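Long-range contacts in PbICP-C (PDB 3PNR), which probably inhibits papain-like cysteine proteases, as a chagasin-type inhibitor domain from the malaria parasite Plasmodium berghei: residues B[57-63]-B[144-150]; B[41-47]-B[177-183]; B[67-73]-B[163-169]. One frame throughout, in Å; residues are numbered along the deposited sequence.

Contact 1: residues B[57-63]-B[144-150]; sequences IDLEGNA and GGPDRMR. With CD (cadmium ion), chain G.
Leu59 and Met149 form an antiparallel hydrogen-bonded pair: Leu59 N donates to Met149 O at 2.7 Å, and Met149 N returns a bond to Leu59 O at 2.9 Å. Two residues on, Asp147 N reaches Gly61 O at 2.7 Å, whereas the reverse bond, Gly61 N to Asp147 O, is weak. Past the last bridge, Ala63 N still points almost straight at Gly145 O (169° at the hydrogen), and Asn62 ND2 adds a weak bond to Gly144 O. This ladder joins strands 54-62 and 146-155 in one sheet of what is probably the immunoglobulin-like sandwich of chagasin-type inhibitors. At its loop end the backbone of Gly144 is hydrogen-bonded to another protein chain, consistent with a protease-binding edge.

Charged groups line one face. Asp58 and Arg150 run side by side; the bend of Arg150 at chi3 (-70°) turns its guanidinium so that Asp58 OD1 lies over the flat face, 3.1 Å from Arg150 NH2. With the planes 81° apart and no N-H aimed at the oxygen, this salt bridge rests on charge alone. Glu60 OE2 touches Pro146 CB at 3.4 Å, while Glu60 OE1 remains 4.1 Å from Arg148 NE, beyond a salt bridge.

On the opposite face Met149 SD binds a cadmium ion at 2.7 Å, together with two waters and an acidic side chain of the other protein chain.

Contact 2: residues B[41-47]-B[177-183]; sequences NQETITQ and ANTKIIY
With its CG lodged between the backbone N and the carbonyl carbon (chi1 65°), Asn41 swings its amide across to Asn178, where Asn41 ND2 donates to Asn178 OD1 at 2.8 Å. The acceptor lies in the amide plane of Asn41, but the donor stands 77° out of the carbonyl plane of Asn178, above it and off the lone pairs; the two amides are nearly perpendicular. Both have further partners, Asn41 ND2 in Gln39 O and Asn178 OD1 in Ser37 N, so this oxygen is held by two donors. On the same face Lys180, bent at chi2 and chi4, folds across the extended Glu43, and Lys180 NZ meets Glu43 OE1 at 2.7 Å, nearly along the C-O direction, in a salt bridge.

The backbones run parallel, their short axes 23° apart. Asn41, Glu43 and Ile45 each use both backbone N and O across the interface, and Gln47 N closes the row on Tyr183 O at 2.8 Å. The row is uneven: Asn41 N reaches Ala177 O at 2.9 Å, but the bond from Glu43 N to Thr179 O is weak and bent. The pairing sets strand 41-49, outermost in its four-stranded sheet, beside strand 178-186, consistent with the parallel pairing of an early strand with the last one in immunoglobulin-like folds.

Further along, Ile45 CG2 touches Ile182 CD1 at 3.3 Å. These two side chains point the same way, and both pack on Leu33 of strand 29-33 in the other sheet, so this end of the face turns toward that sheet. On the face of Thr44, Thr46, Ile181 and Tyr183, Thr44 OG1 lies 3.4 Å from Ile181 CD1, while Thr46 CG2 reaches the edge of the Tyr183 ring, 3.8 Å from Tyr183 CD2; Tyr162 meets that ring too.

Contact 3: residues B[67-73]-B[163-169]; sequences YLWVLLG and IVYSYYR
Tyr167 wedges its ring between Trp69 and Tyr67. On one side, Tyr67 CB presses on the face, 3.5 Å from the centroid of the Tyr167 ring and displaced toward its rim. On the other, Tyr167 CB sits over the centre of the Trp69 six-membered ring, only 1° off its normal. With CG anti to the backbone N (chi1 -164°), the Tyr167 ring lies against the Trp69 five-membered ring at an oblique 31°. Arg169 continues the layering: its CG is centred over the Tyr67 ring, 3.4 Å from the centroid.

On the face opposite Trp69 and Tyr167, smaller groups interlock: Val70 CG2 meets Tyr168 CE1 at 3.6 Å, and Leu72 CD1 meets Ser166 CB, also at 3.6 Å. The antiparallel ladder is regular up to Leu71 and Tyr165. There the register slips by one, and Leu72 N (2.7 Å to Val164 O) and Gly73 O (2.8 Å to Val164 N) share one partner, a classic beta bulge.

Another protein chain pairs an acidic side chain with Arg169 NH1 and also packs on Tyr67 and Tyr167, so the cluster reaches what is probably the protease-binding end of a chagasin-like immunoglobulin fold.

How the contacts relate
After strand 29-33 comes strand 41-49, which contact 2 pairs with the last strand, 178-186, closing a loop of 129 residues within which contacts 1 and 3 both nest. Those two cross: 57-63, 67-73, 144-150 and 163-169 follow in turn, the first pairing with the third and the second with the fourth. Contact 1 belongs to the five-stranded sheet, contacts 2 and 3 to the four-stranded one, where backbone hydrogen bonds from Lys180 N to Tyr165 O and from Ile182 N to Ile163 O join them. Probable hydrogen bonds from Trp69 NE1 to Glu60 O and between Asn62 N and Tyr167 OH, each 3.0 Å, tie contact 3 to contact 1, joining the two sheets near their loop ends.

Contact 1: residues B[57-63]-B[144-150]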
loop_
_atom_site.group_PDB
_atom_site.type_symbol
_atom_site.label_atom_id
_atom_site.label_comp_id
_atom_site.label_asym_id
_atom_site.label_seq_id
_atom_site.Cartn_x
_atom_site.Cartn_y
_atom_site.Cartn_z
ATOM N N ILE B 57 15.353 -8.148 -18.098
ATOM C CA ILE B 57 15.372 -8.280 -16.647
ATOM C C ILE B 57 13.946 -8.223 -16.092
ATOM O O ILE B 57 13.255 -7.205 -16.214
ATOM C CB ILE B 57 16.248 -7.204 -15.983
ATOM C CG1 ILE B 57 17.644 -7.197 -16.607
ATOM C CG2 ILE B 57 16.364 -7.463 -14.496
ATOM C CD1 ILE B 57 18.515 -8.372 -16.193
ATOM N N ASP B 58 13.508 -9.336 -15.509
ATOM C CA ASP B 58 12.183 -9.430 -14.900
ATOM C C ASP B 58 12.282 -9.227 -13.387
ATOM O O ASP B 58 12.827 -10.071 -12.660
ATOM C CB ASP B 58 11.539 -10.785 -15.206
ATOM C CG ASP B 58 10.978 -10.863 -16.616
ATOM O OD1 ASP B 58 11.218 -9.929 -17.415
ATOM O OD2 ASP B 58 10.291 -11.863 -16.918
ATOM N N LEU B 59 11.745 -8.101 -12.926
ATOM C CA LEU B 59 11.856 -7.693 -11.533
ATOM C C LEU B 59 10.580 -7.979 -10.741
ATOM O O LEU B 59 9.490 -7.507 -11.088
ATOM C CB LEU B 59 12.204 -6.210 -11.468
ATOM C CG LEU B 59 13.531 -5.840 -12.123
ATOM C CD1 LEU B 59 13.527 -4.393 -12.604
ATOM C CD2 LEU B 59 14.670 -6.104 -11.154
ATOM N N GLU B 60 10.729 -8.749 -9.671
ATOM C CA GLU B 60 9.587 -9.200 -8.883
ATOM C C GLU B 60 9.445 -8.446 -7.561
ATOM O O GLU B 60 10.437 -8.082 -6.923
ATOM C CB GLU B 60 9.696 -10.703 -8.614
ATOM C CG GLU B 60 8.397 -11.337 -8.162
ATOM C CD GLU B 60 7.321 -11.254 -9.226
ATOM O OE1 GLU B 60 7.664 -11.332 -10.428
ATOM O OE2 GLU B 60 6.134 -11.114 -8.861
ATOM N N GLY B 61 8.204 -8.219 -7.152
ATOM C CA GLY B 61 7.930 -7.554 -5.893
ATOM C C GLY B 61 6.510 -7.770 -5.402
ATOM O O GLY B 61 5.774 -8.625 -5.905
ATOM N N ASN B 62 6.125 -6.988 -4.403
ATOM C CA ASN B 62 4.778 -7.053 -3.876
ATOM C C ASN B 62 4.061 -5.723 -4.044
ATOM O O ASN B 62 4.584 -4.665 -3.692
ATOM C CB ASN B 62 4.787 -7.499 -2.409
ATOM C CG ASN B 62 4.743 -9.019 -2.256
ATOM O OD1 ASN B 62 5.679 -9.626 -1.725
ATOM N ND2 ASN B 62 3.654 -9.641 -2.726
ATOM N N ALA B 63 2.861 -5.785 -4.605
ATOM C CA ALA B 63 2.039 -4.598 -4.783
ATOM C C ALA B 63 1.620 -4.006 -3.437
ATOM O O ALA B 63 1.338 -4.743 -2.480
ATOM C CB ALA B 63 0.805 -4.921 -5.646
ATOM N N GLY B 144 -2.321 -6.851 -2.785
ATOM C CA GLY B 144 -0.984 -7.054 -2.262
ATOM C C GLY B 144 -0.285 -8.263 -2.837
ATOM O O GLY B 144 0.629 -8.814 -2.216
ATOM N N GLY B 145 -0.714 -8.668 -4.031
ATOM C CA GLY B 145 -0.126 -9.803 -4.721
ATOM C C GLY B 145 1.137 -9.440 -5.486
ATOM O O GLY B 145 1.482 -8.263 -5.611
ATOM N N PRO B 146 1.851 -10.461 -5.981
ATOM C CA PRO B 146 3.045 -10.328 -6.821
ATOM C C PRO B 146 2.933 -9.233 -7.872
ATOM O O PRO B 146 1.952 -9.169 -8.603
ATOM C CB PRO B 146 3.139 -11.700 -7.472
ATOM C CG PRO B 146 2.688 -12.626 -6.368
ATOM C CD PRO B 146 1.634 -11.863 -5.577
ATOM N N ASP B 147 3.963 -8.394 -7.929
ATOM C CA ASP B 147 4.006 -7.196 -8.760
ATOM C C ASP B 147 5.186 -7.315 -9.745
ATOM O O ASP B 147 6.351 -7.285 -9.336
ATOM C CB ASP B 147 4.142 -5.969 -7.838
ATOM C CG ASP B 147 4.609 -4.697 -8.560
ATOM O OD1 ASP B 147 4.815 -4.711 -9.793
ATOM O OD2 ASP B 147 4.773 -3.662 -7.869
ATOM N N ARG B 148 4.878 -7.464 -11.036
ATOM C CA ARG B 148 5.906 -7.628 -12.068
ATOM C C ARG B 148 6.345 -6.313 -12.717
ATOM O O ARG B 148 5.514 -5.511 -13.145
ATOM C CB ARG B 148 5.424 -8.589 -13.156
ATOM C CG ARG B 148 5.538 -10.060 -12.791
ATOM C CD ARG B 148 5.213 -10.950 -13.984
ATOM N NE ARG B 148 5.274 -12.372 -13.649
ATOM C CZ ARG B 148 4.854 -13.349 -14.449
ATOM N NH1 ARG B 148 4.338 -13.062 -15.639
ATOM N NH2 ARG B 148 4.948 -14.615 -14.059
ATOM N N MET B 149 7.656 -6.096 -12.795
ATOM C CA MET B 149 8.190 -4.951 -13.532
ATOM C C MET B 149 9.383 -5.363 -14.403
ATOM O O MET B 149 10.137 -6.264 -14.041
ATOM C CB MET B 149 8.534 -3.790 -12.583
ATOM C CG MET B 149 7.340 -2.874 -12.307
ATOM S SD MET B 149 7.773 -1.264 -11.632
ATOM C CE MET B 149 6.631 -0.217 -12.531
ATOM N N ARG B 150 9.548 -4.711 -15.552
ATOM C CA ARG B 150 10.548 -5.149 -16.536
ATOM C C ARG B 150 11.565 -4.084 -16.951
ATOM O O ARG B 150 11.194 -2.957 -17.283
ATOM C CB ARG B 150 9.854 -5.695 -17.787
ATOM C CG ARG B 150 10.815 -6.195 -18.858
ATOM C CD ARG B 150 10.071 -6.784 -20.049
ATOM N NE ARG B 150 9.421 -8.054 -19.736
ATOM C CZ ARG B 150 9.920 -9.243 -20.055
ATOM N NH1 ARG B 150 11.075 -9.323 -20.697
ATOM N NH2 ARG B 150 9.266 -10.352 -19.736
HETATM CD CD CD G . 5.860 -0.975 -9.771
HETATM O O HOH W 1 3.688 -0.316 -11.072
HETATM O O HOH W 2 8.048 -1.586 -8.486
#

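Contact 2: residues B[41-47]-B[177-183]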
loop_
_atom_site.group_PDB
_atom_site.type_symbol
_atom_site.label_atom_id
_atom_site.label_comp_id
_atom_site.label_asym_id
_atom_site.label_seq_id
_atom_site.Cartn_x
_atom_site.Cartn_y
_atom_site.Cartn_z
ATOM N N ASN B 41 19.978 -5.697 1.703
ATOM C CA ASN B 41 20.949 -6.623 1.128
ATOM C C ASN B 41 21.357 -6.331 -0.312
ATOM O O ASN B 41 20.775 -5.485 -0.991
ATOM C CB ASN B 41 20.443 -8.059 1.230
ATOM C CG ASN B 41 19.213 -8.299 0.397
ATOM O OD1 ASN B 41 19.303 -8.771 -0.733
ATOM N ND2 ASN B 41 18.050 -7.971 0.945
ATOM N N GLN B 42 22.361 -7.073 -0.762
ATOM C CA GLN B 42 22.962 -6.898 -2.072
ATOM C C GLN B 42 22.997 -8.261 -2.757
ATOM O O GLN B 42 23.004 -9.297 -2.090
ATOM C CB GLN B 42 24.381 -6.370 -1.887
ATOM C CG GLN B 42 25.000 -5.725 -3.098
ATOM C CD GLN B 42 26.253 -4.933 -2.741
ATOM O OE1 GLN B 42 26.372 -4.395 -1.634
ATOM N NE2 GLN B 42 27.192 -4.856 -3.682
ATOM N N GLU B 43 23.007 -8.267 -4.085
ATOM C CA GLU B 43 23.092 -9.516 -4.835
ATOM C C GLU B 43 23.659 -9.243 -6.218
ATOM O O GLU B 43 22.965 -8.724 -7.088
ATOM C CB GLU B 43 21.716 -10.190 -4.945
ATOM C CG GLU B 43 21.711 -11.532 -5.687
ATOM C CD GLU B 43 20.312 -12.129 -5.836
ATOM O OE1 GLU B 43 19.341 -11.488 -5.387
ATOM O OE2 GLU B 43 20.175 -13.238 -6.404
ATOM N N THR B 44 24.929 -9.576 -6.420
ATOM C CA THR B 44 25.508 -9.466 -7.752
ATOM C C THR B 44 25.222 -10.732 -8.543
ATOM O O THR B 44 25.113 -11.825 -7.985
ATOM C CB THR B 44 27.020 -9.199 -7.733
ATOM O OG1 THR B 44 27.294 -8.039 -6.942
ATOM C CG2 THR B 44 27.519 -8.953 -9.152
ATOM N N ILE B 45 25.086 -10.573 -9.852
ATOM C CA ILE B 45 24.770 -11.693 -10.719
ATOM C C ILE B 45 25.304 -11.427 -12.122
ATOM O O ILE B 45 24.889 -10.478 -12.793
ATOM C CB ILE B 45 23.258 -11.977 -10.745
ATOM C CG1 ILE B 45 22.914 -12.937 -11.883
ATOM C CG2 ILE B 45 22.477 -10.685 -10.885
ATOM C CD1 ILE B 45 21.454 -13.342 -11.915
ATOM N N THR B 46 26.236 -12.273 -12.548
ATOM C CA THR B 46 26.936 -12.093 -13.815
ATOM C C THR B 46 26.143 -12.616 -15.012
ATOM O O THR B 46 25.412 -13.603 -14.913
ATOM C CB THR B 46 28.323 -12.767 -13.775
ATOM O OG1 THR B 46 28.169 -14.186 -13.634
ATOM C CG2 THR B 46 29.136 -12.228 -12.599
ATOM N N GLN B 47 26.292 -11.933 -16.142
ATOM C CA GLN B 47 25.622 -12.322 -17.375
ATOM C C GLN B 47 26.476 -12.036 -18.605
ATOM O O GLN B 47 26.877 -10.894 -18.846
ATOM C CB GLN B 47 24.274 -11.614 -17.495
ATOM C CG GLN B 47 23.179 -12.274 -16.686
ATOM C CD GLN B 47 22.909 -13.688 -17.147
ATOM O OE1 GLN B 47 22.897 -13.970 -18.347
ATOM N NE2 GLN B 47 22.693 -14.589 -16.196
ATOM N N ALA B 177 16.243 -2.153 1.852
ATOM C CA ALA B 177 16.540 -2.039 0.427
ATOM C C ALA B 177 17.218 -3.295 -0.124
ATOM O O ALA B 177 18.262 -3.716 0.378
ATOM C CB ALA B 177 17.396 -0.798 0.153
ATOM N N ASN B 178 16.604 -3.893 -1.146
ATOM C CA ASN B 178 17.170 -5.047 -1.840
ATOM C C ASN B 178 17.811 -4.602 -3.155
ATOM O O ASN B 178 17.114 -4.210 -4.098
ATOM C CB ASN B 178 16.096 -6.099 -2.142
ATOM C CG ASN B 178 15.610 -6.827 -0.900
ATOM O OD1 ASN B 178 15.791 -8.038 -0.771
ATOM N ND2 ASN B 178 14.976 -6.098 0.013
ATOM N N THR B 179 19.136 -4.679 -3.224
ATOM C CA THR B 179 19.861 -4.163 -4.374
ATOM C C THR B 179 20.362 -5.284 -5.271
ATOM O O THR B 179 20.914 -6.275 -4.788
ATOM C CB THR B 179 21.023 -3.295 -3.912
ATOM O OG1 THR B 179 20.535 -2.335 -2.959
ATOM C CG2 THR B 179 21.666 -2.580 -5.088
ATOM N N LYS B 180 20.139 -5.134 -6.575
ATOM C CA LYS B 180 20.614 -6.104 -7.558
ATOM C C LYS B 180 21.630 -5.486 -8.515
ATOM O O LYS B 180 21.286 -4.621 -9.322
ATOM C CB LYS B 180 19.460 -6.689 -8.372
ATOM C CG LYS B 180 18.315 -7.271 -7.553
ATOM C CD LYS B 180 18.767 -8.301 -6.526
ATOM C CE LYS B 180 17.574 -9.111 -6.022
ATOM N NZ LYS B 180 17.693 -9.447 -4.573
ATOM N N ILE B 181 22.880 -5.932 -8.409
ATOM C CA ILE B 181 23.908 -5.590 -9.385
ATOM C C ILE B 181 24.016 -6.672 -10.454
ATOM O O ILE B 181 24.271 -7.834 -10.150
ATOM C CB ILE B 181 25.278 -5.472 -8.730
ATOM C CG1 ILE B 181 25.208 -4.535 -7.522
ATOM C CG2 ILE B 181 26.319 -5.024 -9.764
ATOM C CD1 ILE B 181 26.139 -4.924 -6.402
ATOM N N ILE B 182 23.812 -6.287 -11.705
ATOM C CA ILE B 182 24.049 -7.190 -12.821
ATOM C C ILE B 182 25.424 -6.887 -13.384
ATOM O O ILE B 182 25.701 -5.752 -13.787
ATOM C CB ILE B 182 23.022 -7.002 -13.945
ATOM C CG1 ILE B 182 21.615 -6.898 -13.363
ATOM C CG2 ILE B 182 23.126 -8.138 -14.947
ATOM C CD1 ILE B 182 21.349 -7.909 -12.284
ATOM N N TYR B 183 26.290 -7.896 -13.392
ATOM C CA TYR B 183 27.606 -7.758 -14.001
ATOM C C TYR B 183 27.586 -8.338 -15.413
ATOM O O TYR B 183 27.741 -9.542 -15.606
ATOM C CB TYR B 183 28.679 -8.431 -13.154
ATOM C CG TYR B 183 30.065 -8.193 -13.690
ATOM C CD1 TYR B 183 30.588 -6.907 -13.762
ATOM C CD2 TYR B 183 30.848 -9.248 -14.137
ATOM C CE1 TYR B 183 31.855 -6.678 -14.259
ATOM C CE2 TYR B 183 32.118 -9.031 -14.635
ATOM C CZ TYR B 183 32.618 -7.745 -14.694
ATOM O OH TYR B 183 33.886 -7.526 -15.191
#

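Contact 3: residues B[67-73]-B[163-169]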
loop_
_atom_site.group_PDB
_atom_site.type_symbol
_atom_site.label_atom_id
_atom_site.label_comp_id
_atom_site.label_asym_id
_atom_site.label_seq_id
_atom_site.Cartn_x
_atom_site.Cartn_y
_atom_site.Cartn_z
ATOM N N TYR B 67 7.401 -0.023 -1.742
ATOM C CA TYR B 67 8.655 -0.242 -2.441
ATOM C C TYR B 67 8.456 -0.209 -3.952
ATOM O O TYR B 67 7.472 -0.747 -4.466
ATOM C CB TYR B 67 9.246 -1.595 -2.054
ATOM C CG TYR B 67 9.674 -1.676 -0.616
ATOM C CD1 TYR B 67 8.737 -1.860 0.399
ATOM C CD2 TYR B 67 11.017 -1.577 -0.263
ATOM C CE1 TYR B 67 9.124 -1.934 1.726
ATOM C CE2 TYR B 67 11.417 -1.656 1.066
ATOM C CZ TYR B 67 10.465 -1.831 2.052
ATOM O OH TYR B 67 10.846 -1.908 3.370
ATOM N N LEU B 68 9.389 0.425 -4.657
ATOM C CA LEU B 68 9.461 0.289 -6.116
ATOM C C LEU B 68 10.877 -0.032 -6.623
ATOM O O LEU B 68 11.870 0.249 -5.957
ATOM C CB LEU B 68 8.870 1.509 -6.844
ATOM C CG LEU B 68 9.354 2.942 -6.595
ATOM C CD1 LEU B 68 10.678 3.003 -5.844
ATOM C CD2 LEU B 68 9.457 3.675 -7.927
ATOM N N TRP B 69 10.952 -0.642 -7.800
ATOM C CA TRP B 69 12.225 -0.923 -8.454
ATOM C C TRP B 69 12.710 0.292 -9.238
ATOM O O TRP B 69 11.987 0.818 -10.094
ATOM C CB TRP B 69 12.063 -2.094 -9.417
ATOM C CG TRP B 69 11.954 -3.420 -8.755
ATOM C CD1 TRP B 69 10.817 -4.134 -8.545
ATOM C CD2 TRP B 69 13.031 -4.205 -8.214
ATOM N NE1 TRP B 69 11.112 -5.316 -7.905
ATOM C CE2 TRP B 69 12.464 -5.385 -7.694
ATOM C CE3 TRP B 69 14.417 -4.020 -8.117
ATOM C CZ2 TRP B 69 13.233 -6.380 -7.089
ATOM C CZ3 TRP B 69 15.183 -5.010 -7.516
ATOM C CH2 TRP B 69 14.589 -6.174 -7.010
ATOM N N VAL B 70 13.934 0.728 -8.950
ATOM C CA VAL B 70 14.548 1.856 -9.651
ATOM C C VAL B 70 15.899 1.470 -10.260
ATOM O O VAL B 70 16.741 0.871 -9.588
ATOM C CB VAL B 70 14.750 3.036 -8.694
ATOM C CG1 VAL B 70 15.196 4.282 -9.444
ATOM C CG2 VAL B 70 13.480 3.300 -7.941
ATOM N N LEU B 71 16.102 1.795 -11.533
ATOM C CA LEU B 71 17.425 1.634 -12.136
ATOM C C LEU B 71 18.306 2.768 -11.648
ATOM O O LEU B 71 18.029 3.936 -11.916
ATOM C CB LEU B 71 17.362 1.645 -13.659
ATOM C CG LEU B 71 18.719 1.896 -14.334
ATOM C CD1 LEU B 71 19.630 0.672 -14.260
ATOM C CD2 LEU B 71 18.526 2.346 -15.780
ATOM N N LEU B 72 19.364 2.420 -10.926
ATOM C CA LEU B 72 20.146 3.415 -10.203
ATOM C C LEU B 72 21.446 3.816 -10.889
ATOM O O LEU B 72 21.968 4.901 -10.633
ATOM C CB LEU B 72 20.435 2.934 -8.777
ATOM C CG LEU B 72 19.250 2.961 -7.810
ATOM C CD1 LEU B 72 19.650 2.316 -6.497
ATOM C CD2 LEU B 72 18.753 4.389 -7.595
ATOM N N GLY B 73 21.983 2.954 -11.744
ATOM C CA GLY B 73 23.227 3.295 -12.409
ATOM C C GLY B 73 23.896 2.229 -13.252
ATOM O O GLY B 73 23.670 1.030 -13.067
ATOM N N ILE B 163 25.411 -2.880 -13.839
ATOM C CA ILE B 163 24.068 -2.308 -13.865
ATOM C C ILE B 163 23.402 -2.473 -12.503
ATOM O O ILE B 163 23.297 -3.589 -11.987
ATOM C CB ILE B 163 23.199 -2.992 -14.929
ATOM C CG1 ILE B 163 23.968 -3.077 -16.250
ATOM C CG2 ILE B 163 21.884 -2.250 -15.095
ATOM C CD1 ILE B 163 23.124 -3.501 -17.423
ATOM N N VAL B 164 22.956 -1.367 -11.916
ATOM C CA VAL B 164 22.422 -1.411 -10.553
ATOM C C VAL B 164 20.916 -1.150 -10.447
ATOM O O VAL B 164 20.404 -0.125 -10.897
ATOM C CB VAL B 164 23.185 -0.464 -9.619
ATOM C CG1 VAL B 164 22.660 -0.589 -8.204
ATOM C CG2 VAL B 164 24.670 -0.774 -9.666
ATOM N N TYR B 165 20.211 -2.107 -9.861
ATOM C CA TYR B 165 18.789 -1.956 -9.591
ATOM C C TYR B 165 18.570 -2.032 -8.095
ATOM O O TYR B 165 19.314 -2.711 -7.381
ATOM C CB TYR B 165 18.001 -3.087 -10.234
ATOM C CG TYR B 165 18.064 -3.135 -11.737
ATOM C CD1 TYR B 165 17.268 -2.301 -12.509
ATOM C CD2 TYR B 165 18.899 -4.036 -12.388
ATOM C CE1 TYR B 165 17.309 -2.349 -13.884
ATOM C CE2 TYR B 165 18.947 -4.096 -13.769
ATOM C CZ TYR B 165 18.148 -3.248 -14.512
ATOM O OH TYR B 165 18.184 -3.297 -15.884
ATOM N N SER B 166 17.541 -1.358 -7.606
ATOM C CA SER B 166 17.173 -1.551 -6.217
ATOM C C SER B 166 15.686 -1.407 -5.990
ATOM O O SER B 166 15.019 -0.595 -6.628
ATOM C CB SER B 166 17.952 -0.611 -5.300
ATOM O OG SER B 166 18.102 -1.197 -4.015
ATOM N N TYR B 167 15.192 -2.234 -5.075
ATOM C CA TYR B 167 13.820 -2.217 -4.603
ATOM C C TYR B 167 13.895 -1.560 -3.240
ATOM O O TYR B 167 14.409 -2.151 -2.286
ATOM C CB TYR B 167 13.339 -3.660 -4.465
ATOM C CG TYR B 167 11.842 -3.869 -4.349
ATOM C CD1 TYR B 167 10.972 -3.386 -5.317
ATOM C CD2 TYR B 167 11.304 -4.596 -3.289
ATOM C CE1 TYR B 167 9.602 -3.596 -5.217
ATOM C CE2 TYR B 167 9.946 -4.815 -3.183
ATOM C CZ TYR B 167 9.098 -4.315 -4.149
ATOM O OH TYR B 167 7.746 -4.527 -4.042
ATOM N N TYR B 168 13.417 -0.322 -3.152
ATOM C CA TYR B 168 13.501 0.427 -1.904
ATOM C C TYR B 168 12.315 1.378 -1.746
ATOM O O TYR B 168 11.523 1.552 -2.671
ATOM C CB TYR B 168 14.844 1.180 -1.802
ATOM C CG TYR B 168 14.962 2.401 -2.686
ATOM C CD1 TYR B 168 15.238 2.278 -4.047
ATOM C CD2 TYR B 168 14.792 3.679 -2.165
ATOM C CE1 TYR B 168 15.338 3.395 -4.862
ATOM C CE2 TYR B 168 14.881 4.808 -2.975
ATOM C CZ TYR B 168 15.161 4.660 -4.323
ATOM O OH TYR B 168 15.264 5.775 -5.136
ATOM N N ARG B 169 12.189 1.968 -0.561
ATOM C CA ARG B 169 11.207 3.019 -0.325
ATOM C C ARG B 169 11.883 4.392 -0.370
ATOM O O ARG B 169 12.819 4.657 0.390
ATOM C CB ARG B 169 10.534 2.837 1.039
ATOM C CG ARG B 169 9.754 1.552 1.219
ATOM C CD ARG B 169 9.137 1.506 2.607
ATOM N NE ARG B 169 7.928 0.686 2.672
ATOM C CZ ARG B 169 7.223 0.480 3.785
ATOM N NH1 ARG B 169 7.606 1.030 4.932
ATOM N NH2 ARG B 169 6.137 -0.276 3.755
HETATM O O HOH W 3 5.799 -2.857 -5.709
#